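Local atomic coordinates of pectate lyase/Amb allergen (Acidovorax citrulli, PDB entry 4HWV), a protein that probably cleaves pectate, the polygalacturonate of plant cell walls, by calcium-dependent beta-elimination, as is usual for pectate lyases of polysaccharide lyase family 1. Residues H113-Q118 with W122-A127; A149-L154 with D207-W212; G220-E225 with S256-T261. All blocks are in the same frame, centred on the assembly; numbering follows the deposited sequence.

How the contacts relate
All three contacts lie on the same side of the chain's centre, in the helices, loops and short strand pair set against the parallel beta-helix, and each touches the other two. Contacts 1 and 2, with centres about 12 Å apart, meet where Tyr125 OH reaches Trp212 N at 3.1 Å. Contacts 1 and 3, about 16 Å apart, share apolar packing of Trp122 and Leu126 on Trp222, Val257 and Trp258. Contacts 2 and 3, about 15 Å apart, are joined by the antiparallel pair of strands 211-213 and 221-223. Contact 3 is near the calcium site of Asp227, Asp278 and Asp282: the Trp222 side chain is about 10 Å from that of Asp278.

Contact 1: residues H113-Q118 with W122-A127; sequences HGYASQ and WSDYLA
Tyr115 reaches from the loop before helix 118-129 to Asp124, which projects from that helix. The Tyr115 side chain leaves the backbone with CG anti to the carbonyl carbon (chi1 -77°), and CB already points at the helix. Along the way the side chain packs against Pro144 and Ala147 of helix 143-159 and Val104 of helix 100-105. Farther out, CE1 of Tyr115 lies 3.2 Å from Asp124 OD2, and CZ of Tyr115 comes within 4.2 Å of Asp124 CB. At the tip, Tyr115 OH donates a hydrogen bond of 2.7 Å to Asp124 OD2, which accepts with its anti lone pair, the one turned away from OD1. The carboxylate sits at the edge of the ring with its plane turned 78° from it. Tyrosine suits this buried place because its bulk packs against apolar side chains of helices 143-159 and 100-105 while its hydroxyl is satisfied by an acid on helix 118-129.

The second link is the helical bond from Trp122 N to Gln118 O, 2.8 Å long and nearly straight at 172°. Leu126 CD2 lies over one face of the Trp122 indole, offset toward its rim. Ser117 stands at the N-cap, its OG accepting from Ser120 N. A capped helix start, with a tyrosine from the preceding loop clasped to the second turn, is thus the local motif in this helical region outside the parallel beta-helix.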
loop_
_atom_site.group_PDB
_atom_site.type_symbol
_atom_site.label_atom_id
_atom_site.label_comp_id
_atom_site.label_asym_id
_atom_site.label_seq_id
_atom_site.Cartn_x
_atom_site.Cartn_y
_atom_site.Cartn_z
ATOM N N HIS A 113 -31.833 -8.549 -7.734
ATOM C CA HIS A 113 -31.836 -9.065 -6.368
ATOM C C HIS A 113 -32.131 -8.030 -5.286
ATOM O O HIS A 113 -32.273 -8.376 -4.125
ATOM C CB HIS A 113 -30.534 -9.807 -6.090
ATOM C CG HIS A 113 -30.312 -10.940 -7.031
ATOM N ND1 HIS A 113 -31.076 -12.089 -6.995
ATOM C CD2 HIS A 113 -29.465 -11.081 -8.080
ATOM C CE1 HIS A 113 -30.684 -12.903 -7.958
ATOM N NE2 HIS A 113 -29.716 -12.310 -8.640
ATOM N N GLY A 114 -32.262 -6.772 -5.679
ATOM C CA GLY A 114 -32.774 -5.745 -4.795
ATOM C C GLY A 114 -31.814 -5.198 -3.759
ATOM O O GLY A 114 -32.239 -4.509 -2.841
ATOM N N TYR A 115 -30.526 -5.512 -3.864
ATOM C CA TYR A 115 -29.559 -4.982 -2.895
ATOM C C TYR A 115 -29.337 -3.487 -3.063
ATOM O O TYR A 115 -29.002 -3.026 -4.156
ATOM C CB TYR A 115 -28.231 -5.749 -2.959
ATOM C CG TYR A 115 -28.395 -7.074 -2.245
ATOM C CD1 TYR A 115 -28.357 -7.130 -0.853
ATOM C CD2 TYR A 115 -28.635 -8.259 -2.954
ATOM C CE1 TYR A 115 -28.539 -8.308 -0.183
ATOM C CE2 TYR A 115 -28.835 -9.448 -2.285
ATOM C CZ TYR A 115 -28.785 -9.468 -0.902
ATOM O OH TYR A 115 -28.984 -10.653 -0.247
ATOM N N ALA A 116 -29.519 -2.742 -1.972
ATOM C CA ALA A 116 -29.434 -1.287 -1.992
ATOM C C ALA A 116 -28.034 -0.788 -1.660
ATOM O O ALA A 116 -27.758 0.398 -1.806
ATOM C CB ALA A 116 -30.432 -0.683 -1.022
ATOM N N SER A 117 -27.157 -1.695 -1.234
ATOM C CA SER A 117 -25.785 -1.341 -0.897
ATOM C C SER A 117 -24.908 -2.577 -0.898
ATOM O O SER A 117 -25.387 -3.704 -0.696
ATOM C CB SER A 117 -25.719 -0.695 0.490
ATOM O OG SER A 117 -26.055 -1.634 1.507
ATOM N N GLN A 118 -23.610 -2.353 -1.086
ATOM C CA GLN A 118 -22.619 -3.382 -0.853
ATOM C C GLN A 118 -22.671 -3.854 0.612
ATOM O O GLN A 118 -22.560 -5.049 0.891
ATOM C CB GLN A 118 -21.229 -2.864 -1.240
ATOM C CG GLN A 118 -20.032 -3.621 -0.646
ATOM C CD GLN A 118 -19.820 -5.003 -1.219
ATOM O OE1 GLN A 118 -20.737 -5.631 -1.757
ATOM N NE2 GLN A 118 -18.594 -5.492 -1.106
ATOM N N TRP A 122 -22.977 -7.737 1.532
ATOM C CA TRP A 122 -21.916 -8.383 2.291
ATOM C C TRP A 122 -22.444 -8.944 3.610
ATOM O O TRP A 122 -22.132 -10.080 3.968
ATOM C CB TRP A 122 -20.797 -7.373 2.530
ATOM C CG TRP A 122 -19.561 -7.882 3.232
ATOM C CD1 TRP A 122 -19.094 -7.464 4.436
ATOM C CD2 TRP A 122 -18.626 -8.858 2.750
ATOM N NE1 TRP A 122 -17.917 -8.112 4.737
ATOM C CE2 TRP A 122 -17.613 -8.977 3.721
ATOM C CE3 TRP A 122 -18.552 -9.646 1.595
ATOM C CZ2 TRP A 122 -16.531 -9.840 3.577
ATOM C CZ3 TRP A 122 -17.472 -10.510 1.452
ATOM C CH2 TRP A 122 -16.482 -10.606 2.443
ATOM N N SER A 123 -23.261 -8.167 4.327
ATOM C CA SER A 123 -23.856 -8.663 5.559
ATOM C C SER A 123 -24.663 -9.937 5.294
ATOM O O SER A 123 -24.514 -10.929 6.023
ATOM C CB SER A 123 -24.734 -7.585 6.181
ATOM O OG SER A 123 -25.289 -8.036 7.407
ATOM N N ASP A 124 -25.525 -9.910 4.272
ATOM C CA ASP A 124 -26.326 -11.100 3.922
ATOM C C ASP A 124 -25.453 -12.278 3.502
ATOM O O ASP A 124 -25.760 -13.426 3.808
ATOM C CB ASP A 124 -27.297 -10.805 2.778
ATOM C CG ASP A 124 -28.575 -10.136 3.235
ATOM O OD1 ASP A 124 -28.674 -9.685 4.406
ATOM O OD2 ASP A 124 -29.489 -10.048 2.387
ATOM N N TYR A 125 -24.381 -11.990 2.777
ATOM C CA TYR A 125 -23.492 -13.028 2.276
ATOM C C TYR A 125 -22.809 -13.761 3.433
ATOM O O TYR A 125 -22.793 -14.999 3.487
ATOM C CB TYR A 125 -22.465 -12.389 1.311
ATOM C CG TYR A 125 -21.736 -13.383 0.445
ATOM C CD1 TYR A 125 -20.552 -13.967 0.885
ATOM C CD2 TYR A 125 -22.222 -13.734 -0.816
ATOM C CE1 TYR A 125 -19.866 -14.890 0.096
ATOM C CE2 TYR A 125 -21.559 -14.652 -1.599
ATOM C CZ TYR A 125 -20.378 -15.225 -1.145
ATOM O OH TYR A 125 -19.694 -16.148 -1.906
ATOM N N LEU A 126 -22.260 -12.999 4.385
ATOM C CA LEU A 126 -21.611 -13.603 5.542
ATOM C C LEU A 126 -22.629 -14.389 6.381
ATOM O O LEU A 126 -22.334 -15.482 6.849
ATOM C CB LEU A 126 -20.880 -12.561 6.407
ATOM C CG LEU A 126 -19.811 -11.720 5.689
ATOM C CD1 LEU A 126 -18.998 -10.922 6.709
ATOM C CD2 LEU A 126 -18.916 -12.602 4.842
ATOM N N ALA A 127 -23.834 -13.840 6.544
ATOM C CA ALA A 127 -24.858 -14.517 7.346
ATOM C C ALA A 127 -25.291 -15.838 6.699
ATOM O O ALA A 127 -25.557 -16.842 7.384
ATOM C CB ALA A 127 -26.070 -13.608 7.559
#

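Contact 2: residues A149-L154 with D207-W212; sequences ACAAEL and DDFPQW
With chi1 at -62°, Phe209 sets CG anti to its carbonyl carbon and beside its backbone N, and chi2 of -78° turns the ring so that one face receives the methyl group of Ala151. Ala151 CB stands over the middle of that face, 3.6 Å from the centroid of the Phe209 ring and 11° off the ring normal, a CH-pi contact. All six ring carbons are therefore at similar range from the methyl, the nearest being CZ of Phe209 at 3.6 Å from Ala151 CB. The next residue of the helix meets the root of the same side chain: Ala152 CB lies 3.8 Å from Phe209 CB. Two successive alanines thus share the phenylalanine, one over the ring and the other beside its stem. Their small side chains suit the place, since they let the loop come close enough for the alpha carbons of Ala152 and Phe209 to be 5.5 Å apart.

The loop is shaped by its own polar bond. Asp207 OD1 accepts from Phe209 N at 2.8 Å, forming an Asx turn that fixes the backbone just where Phe209 departs. The donor meets the anti side of that oxygen, tilted out of the carboxylate plane, while Asp207 OD2 is engaged by Glu225 N.

Helix 143-159 lays Ala151 over one ring face and Ala152 against Phe209 CB, and Pro100 and Tyr103 of helix 100-105 and Gln118 of helix 118-129 touch the Phe209 side chain. Cys150 ties helix 143-159 to Cys108 of helix 108-111 by a disulfide, and beyond Pro210 the chain enters strand 211-213, which pairs with strand 221-223.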
loop_
_atom_site.group_PDB
_atom_site.type_symbol
_atom_site.label_atom_id
_atom_site.label_comp_id
_atom_site.label_asym_id
_atom_site.label_seq_id
_atom_site.Cartn_x
_atom_site.Cartn_y
_atom_site.Cartn_z
ATOM N N ALA A 149 -22.420 -12.617 -7.683
ATOM C CA ALA A 149 -21.989 -12.992 -9.025
ATOM C C ALA A 149 -22.342 -11.914 -10.054
ATOM O O ALA A 149 -21.571 -11.668 -10.980
ATOM C CB ALA A 149 -22.570 -14.350 -9.424
ATOM N N CYS A 150 -23.496 -11.266 -9.900
ATOM C CA CYS A 150 -23.882 -10.146 -10.772
ATOM C C CYS A 150 -22.864 -9.025 -10.702
ATOM O O CYS A 150 -22.462 -8.480 -11.726
ATOM C CB CYS A 150 -25.232 -9.558 -10.343
ATOM S SG CYS A 150 -26.679 -10.514 -10.817
ATOM N N ALA A 151 -22.497 -8.638 -9.482
ATOM C CA ALA A 151 -21.567 -7.533 -9.308
ATOM C C ALA A 151 -20.184 -7.911 -9.828
ATOM O O ALA A 151 -19.532 -7.113 -10.491
ATOM C CB ALA A 151 -21.521 -7.105 -7.841
ATOM N N ALA A 152 -19.760 -9.134 -9.542
ATOM C CA ALA A 152 -18.444 -9.614 -9.975
ATOM C C ALA A 152 -18.358 -9.696 -11.487
ATOM O O ALA A 152 -17.298 -9.462 -12.060
ATOM C CB ALA A 152 -18.149 -10.987 -9.362
ATOM N N GLU A 153 -19.461 -10.082 -12.127
ATOM C CA GLU A 153 -19.486 -10.190 -13.578
ATOM C C GLU A 153 -19.283 -8.837 -14.249
ATOM O O GLU A 153 -18.574 -8.737 -15.251
ATOM C CB GLU A 153 -20.787 -10.821 -14.057
ATOM C CG GLU A 153 -20.815 -11.017 -15.563
ATOM C CD GLU A 153 -19.813 -12.043 -16.019
ATOM O OE1 GLU A 153 -19.563 -13.025 -15.283
ATOM O OE2 GLU A 153 -19.272 -11.868 -17.114
ATOM N N LEU A 154 -19.909 -7.793 -13.705
ATOM C CA LEU A 154 -19.682 -6.442 -14.217
ATOM C C LEU A 154 -18.227 -6.028 -13.974
ATOM O O LEU A 154 -17.585 -5.518 -14.882
ATOM C CB LEU A 154 -20.673 -5.440 -13.604
ATOM C CG LEU A 154 -20.510 -3.982 -14.069
ATOM C CD1 LEU A 154 -20.577 -3.873 -15.596
ATOM C CD2 LEU A 154 -21.549 -3.081 -13.426
ATOM N N ASP A 207 -10.039 -7.950 -6.659
ATOM C CA ASP A 207 -11.404 -8.422 -6.877
ATOM C C ASP A 207 -12.234 -7.951 -5.694
ATOM O O ASP A 207 -12.006 -8.367 -4.555
ATOM C CB ASP A 207 -11.361 -9.955 -6.952
ATOM C CG ASP A 207 -12.675 -10.585 -7.336
ATOM O OD1 ASP A 207 -13.753 -9.980 -7.128
ATOM O OD2 ASP A 207 -12.625 -11.728 -7.856
ATOM N N ASP A 208 -13.191 -7.069 -5.964
ATOM C CA ASP A 208 -14.061 -6.559 -4.917
ATOM C C ASP A 208 -15.149 -7.522 -4.483
ATOM O O ASP A 208 -15.855 -7.229 -3.523
ATOM C CB ASP A 208 -14.684 -5.249 -5.366
ATOM C CG ASP A 208 -13.728 -4.106 -5.199
ATOM O OD1 ASP A 208 -13.398 -3.773 -4.037
ATOM O OD2 ASP A 208 -13.298 -3.547 -6.210
ATOM N N PHE A 209 -15.260 -8.658 -5.180
ATOM C CA PHE A 209 -16.336 -9.621 -4.922
ATOM C C PHE A 209 -15.804 -11.050 -4.844
ATOM O O PHE A 209 -16.240 -11.927 -5.593
ATOM C CB PHE A 209 -17.437 -9.453 -5.977
ATOM C CG PHE A 209 -18.053 -8.086 -5.930
ATOM C CD1 PHE A 209 -18.983 -7.778 -4.934
ATOM C CD2 PHE A 209 -17.659 -7.090 -6.819
ATOM C CE1 PHE A 209 -19.502 -6.504 -4.827
ATOM C CE2 PHE A 209 -18.185 -5.808 -6.711
ATOM C CZ PHE A 209 -19.107 -5.517 -5.709
ATOM N N PRO A 210 -14.861 -11.301 -3.918
ATOM C CA PRO A 210 -14.369 -12.676 -3.763
ATOM C C PRO A 210 -15.500 -13.613 -3.364
ATOM O O PRO A 210 -16.458 -13.199 -2.694
ATOM C CB PRO A 210 -13.344 -12.552 -2.629
ATOM C CG PRO A 210 -13.816 -11.373 -1.856
ATOM C CD PRO A 210 -14.345 -10.408 -2.865
ATOM N N GLN A 211 -15.383 -14.869 -3.773
ATOM C CA GLN A 211 -16.392 -15.863 -3.498
ATOM C C GLN A 211 -15.908 -16.756 -2.381
ATOM O O GLN A 211 -14.756 -17.180 -2.372
ATOM C CB GLN A 211 -16.624 -16.718 -4.737
ATOM C CG GLN A 211 -17.706 -17.786 -4.564
ATOM C CD GLN A 211 -17.649 -18.809 -5.682
ATOM O OE1 GLN A 211 -16.615 -19.459 -5.882
ATOM N NE2 GLN A 211 -18.746 -18.942 -6.432
ATOM N N TRP A 212 -16.803 -17.063 -1.449
ATOM C CA TRP A 212 -16.502 -18.091 -0.462
ATOM C C TRP A 212 -16.854 -19.461 -1.047
ATOM O O TRP A 212 -17.992 -19.686 -1.460
ATOM C CB TRP A 212 -17.278 -17.856 0.834
ATOM C CG TRP A 212 -17.114 -18.957 1.840
ATOM C CD1 TRP A 212 -18.076 -19.839 2.247
ATOM C CD2 TRP A 212 -15.928 -19.286 2.591
ATOM N NE1 TRP A 212 -17.559 -20.707 3.183
ATOM C CE2 TRP A 212 -16.250 -20.384 3.423
ATOM C CE3 TRP A 212 -14.626 -18.761 2.639
ATOM C CZ2 TRP A 212 -15.316 -20.976 4.279
ATOM C CZ3 TRP A 212 -13.699 -19.343 3.496
ATOM C CH2 TRP A 212 -14.052 -20.453 4.306
#

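Contact 3: residues G220-E225 with S256-T261; sequences GRWNSE and SVWHET
Trp222, on strand 221-223, and Trp258, in the long loop after strand 243-245, meet through their indoles, and the tightest point is between the benzo rims: CZ2 of Trp222 is 3.6 Å from CZ2 of Trp258. The planes are inclined by 25° and slid well apart, with the five-membered rings' centroids 5.5 Å from each other, an offset approach with little overlap. Chi1 of -51° swings the Trp258 indole, whose CB does not face the strand, over to its partner. Val257 CG2 adds a looser apolar touch, 4.1 Å from CZ2 of Trp222.

The looser part is toward the pyrrole nitrogens, where NE1 of Trp222 and NE1 of Trp258 are 3.9 Å apart and one water is lodged. This water takes a hydrogen bond of 2.8 Å from Trp222 NE1 and another of 2.9 Å from Val257 N. It also rests over one face of the Trp258 indole, near its rim. Each tryptophan offers a broad apolar surface, and Trp222 adds an N-H for the water. Ser256 OG accepts from Trp258 N at 3.0 Å, an ST turn.

Trp212 meets both indoles, edge-to-face with Trp258, and Trp122 meets Trp222, so the pair belongs to a cluster of four tryptophans. The cluster joins strands 211-213 and 221-223 to helix 118-129 and a loop of the parallel beta-helix of this lyase family, on the side of the calcium site.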
loop_
_atom_site.group_PDB
_atom_site.type_symbol
_atom_site.label_atom_id
_atom_site.label_comp_id
_atom_site.label_asym_id
_atom_site.label_seq_id
_atom_site.Cartn_x
_atom_site.Cartn_y
_atom_site.Cartn_z
ATOM N N GLY A 220 -12.805 -24.819 3.215
ATOM C CA GLY A 220 -13.242 -23.602 2.553
ATOM C C GLY A 220 -12.172 -22.537 2.365
ATOM O O GLY A 220 -11.225 -22.414 3.154
ATOM N N ARG A 221 -12.324 -21.760 1.294
ATOM C CA ARG A 221 -11.421 -20.647 1.020
ATOM C C ARG A 221 -12.181 -19.546 0.337
ATOM O O ARG A 221 -13.162 -19.800 -0.372
ATOM C CB ARG A 221 -10.301 -21.057 0.056
ATOM C CG ARG A 221 -9.346 -22.115 0.577
ATOM C CD ARG A 221 -8.426 -21.570 1.677
ATOM N NE ARG A 221 -7.382 -22.518 2.073
ATOM C CZ ARG A 221 -7.518 -23.440 3.020
ATOM N NH1 ARG A 221 -8.658 -23.546 3.686
ATOM N NH2 ARG A 221 -6.502 -24.257 3.302
ATOM N N TRP A 222 -11.703 -18.316 0.521
ATOM C CA TRP A 222 -12.114 -17.196 -0.330
ATOM C C TRP A 222 -11.241 -17.172 -1.568
ATOM O O TRP A 222 -10.027 -17.233 -1.453
ATOM C CB TRP A 222 -11.917 -15.875 0.409
ATOM C CG TRP A 222 -12.914 -15.623 1.526
ATOM C CD1 TRP A 222 -12.734 -15.880 2.863
ATOM C CD2 TRP A 222 -14.235 -15.070 1.398
ATOM N NE1 TRP A 222 -13.865 -15.523 3.562
ATOM C CE2 TRP A 222 -14.803 -15.036 2.695
ATOM C CE3 TRP A 222 -14.993 -14.608 0.316
ATOM C CZ2 TRP A 222 -16.065 -14.508 2.942
ATOM C CZ3 TRP A 222 -16.262 -14.110 0.561
ATOM C CH2 TRP A 222 -16.787 -14.070 1.867
ATOM N N ASN A 223 -11.859 -17.039 -2.737
ATOM C CA ASN A 223 -11.103 -16.980 -3.980
ATOM C C ASN A 223 -11.511 -15.788 -4.807
ATOM O O ASN A 223 -12.696 -15.424 -4.853
ATOM C CB ASN A 223 -11.309 -18.239 -4.820
ATOM C CG ASN A 223 -10.780 -19.490 -4.131
ATOM O OD1 ASN A 223 -9.577 -19.620 -3.856
ATOM N ND2 ASN A 223 -11.664 -20.431 -3.875
ATOM N N SER A 224 -10.522 -15.228 -5.505
ATOM C CA SER A 224 -10.708 -14.104 -6.411
ATOM C C SER A 224 -10.270 -14.473 -7.818
ATOM O O SER A 224 -9.630 -15.508 -8.043
ATOM C CB SER A 224 -9.947 -12.887 -5.894
ATOM O OG SER A 224 -10.653 -12.278 -4.824
ATOM N N GLU A 225 -10.624 -13.624 -8.769
ATOM C CA GLU A 225 -10.590 -14.001 -10.174
ATOM C C GLU A 225 -9.564 -13.288 -11.051
ATOM O O GLU A 225 -9.372 -13.697 -12.200
ATOM C CB GLU A 225 -11.984 -13.776 -10.774
ATOM C CG GLU A 225 -13.051 -14.684 -10.179
ATOM C CD GLU A 225 -12.811 -16.133 -10.518
ATOM O OE1 GLU A 225 -12.566 -16.391 -11.711
ATOM O OE2 GLU A 225 -12.873 -17.004 -9.601
ATOM N N SER A 256 -9.526 -12.943 7.988
ATOM C CA SER A 256 -10.792 -13.652 8.054
ATOM C C SER A 256 -11.874 -12.779 8.645
ATOM O O SER A 256 -11.625 -12.011 9.580
ATOM C CB SER A 256 -10.656 -14.893 8.939
ATOM O OG SER A 256 -11.894 -15.588 8.956
ATOM N N VAL A 257 -13.077 -12.942 8.124
ATOM C CA VAL A 257 -14.256 -12.300 8.686
ATOM C C VAL A 257 -15.137 -13.311 9.440
ATOM O O VAL A 257 -16.214 -12.970 9.936
ATOM C CB VAL A 257 -15.062 -11.558 7.608
ATOM C CG1 VAL A 257 -14.273 -10.358 7.100
ATOM C CG2 VAL A 257 -15.467 -12.510 6.458
ATOM N N TRP A 258 -14.675 -14.554 9.539
ATOM C CA TRP A 258 -15.372 -15.544 10.350
ATOM C C TRP A 258 -14.841 -15.529 11.768
ATOM O O TRP A 258 -13.637 -15.346 12.000
ATOM C CB TRP A 258 -15.167 -16.950 9.801
ATOM C CG TRP A 258 -15.448 -17.182 8.340
ATOM C CD1 TRP A 258 -14.677 -17.948 7.496
ATOM C CD2 TRP A 258 -16.580 -16.747 7.558
ATOM N NE1 TRP A 258 -15.246 -18.007 6.250
ATOM C CE2 TRP A 258 -16.403 -17.271 6.251
ATOM C CE3 TRP A 258 -17.709 -15.943 7.817
ATOM C CZ2 TRP A 258 -17.313 -17.037 5.218
ATOM C CZ3 TRP A 258 -18.627 -15.725 6.774
ATOM C CH2 TRP A 258 -18.412 -16.270 5.497
ATOM N N HIS A 259 -15.733 -15.757 12.724
ATOM C CA HIS A 259 -15.352 -15.795 14.134
ATOM C C HIS A 259 -16.197 -16.860 14.816
ATOM O O HIS A 259 -17.137 -16.569 15.578
ATOM C CB HIS A 259 -15.464 -14.420 14.817
ATOM C CG HIS A 259 -16.737 -13.690 14.528
ATOM N ND1 HIS A 259 -17.808 -13.692 15.394
ATOM C CD2 HIS A 259 -17.111 -12.935 13.468
ATOM C CE1 HIS A 259 -18.785 -12.959 14.884
ATOM N NE2 HIS A 259 -18.389 -12.492 13.716
ATOM N N GLU A 260 -15.834 -18.106 14.527
ATOM C CA GLU A 260 -16.550 -19.265 15.041
ATOM C C GLU A 260 -15.675 -20.475 14.844
ATOM O O GLU A 260 -14.725 -20.456 14.044
ATOM C CB GLU A 260 -17.893 -19.451 14.318
ATOM C CG GLU A 260 -17.787 -19.543 12.774
ATOM C CD GLU A 260 -19.162 -19.639 12.107
ATOM O OE1 GLU A 260 -20.177 -19.284 12.754
ATOM O OE2 GLU A 260 -19.243 -20.083 10.955
ATOM N N THR A 261 -15.983 -21.518 15.609
ATOM C CA THR A 261 -15.356 -22.825 15.450
ATOM C C THR A 261 -16.406 -23.835 15.015
ATOM O O THR A 261 -17.463 -23.958 15.637
ATOM C CB THR A 261 -14.672 -23.264 16.753
ATOM O OG1 THR A 261 -13.629 -22.322 17.052
ATOM C CG2 THR A 261 -14.086 -24.665 16.608
HETATM O O HOH W 1 -13.363 -15.259 6.353
#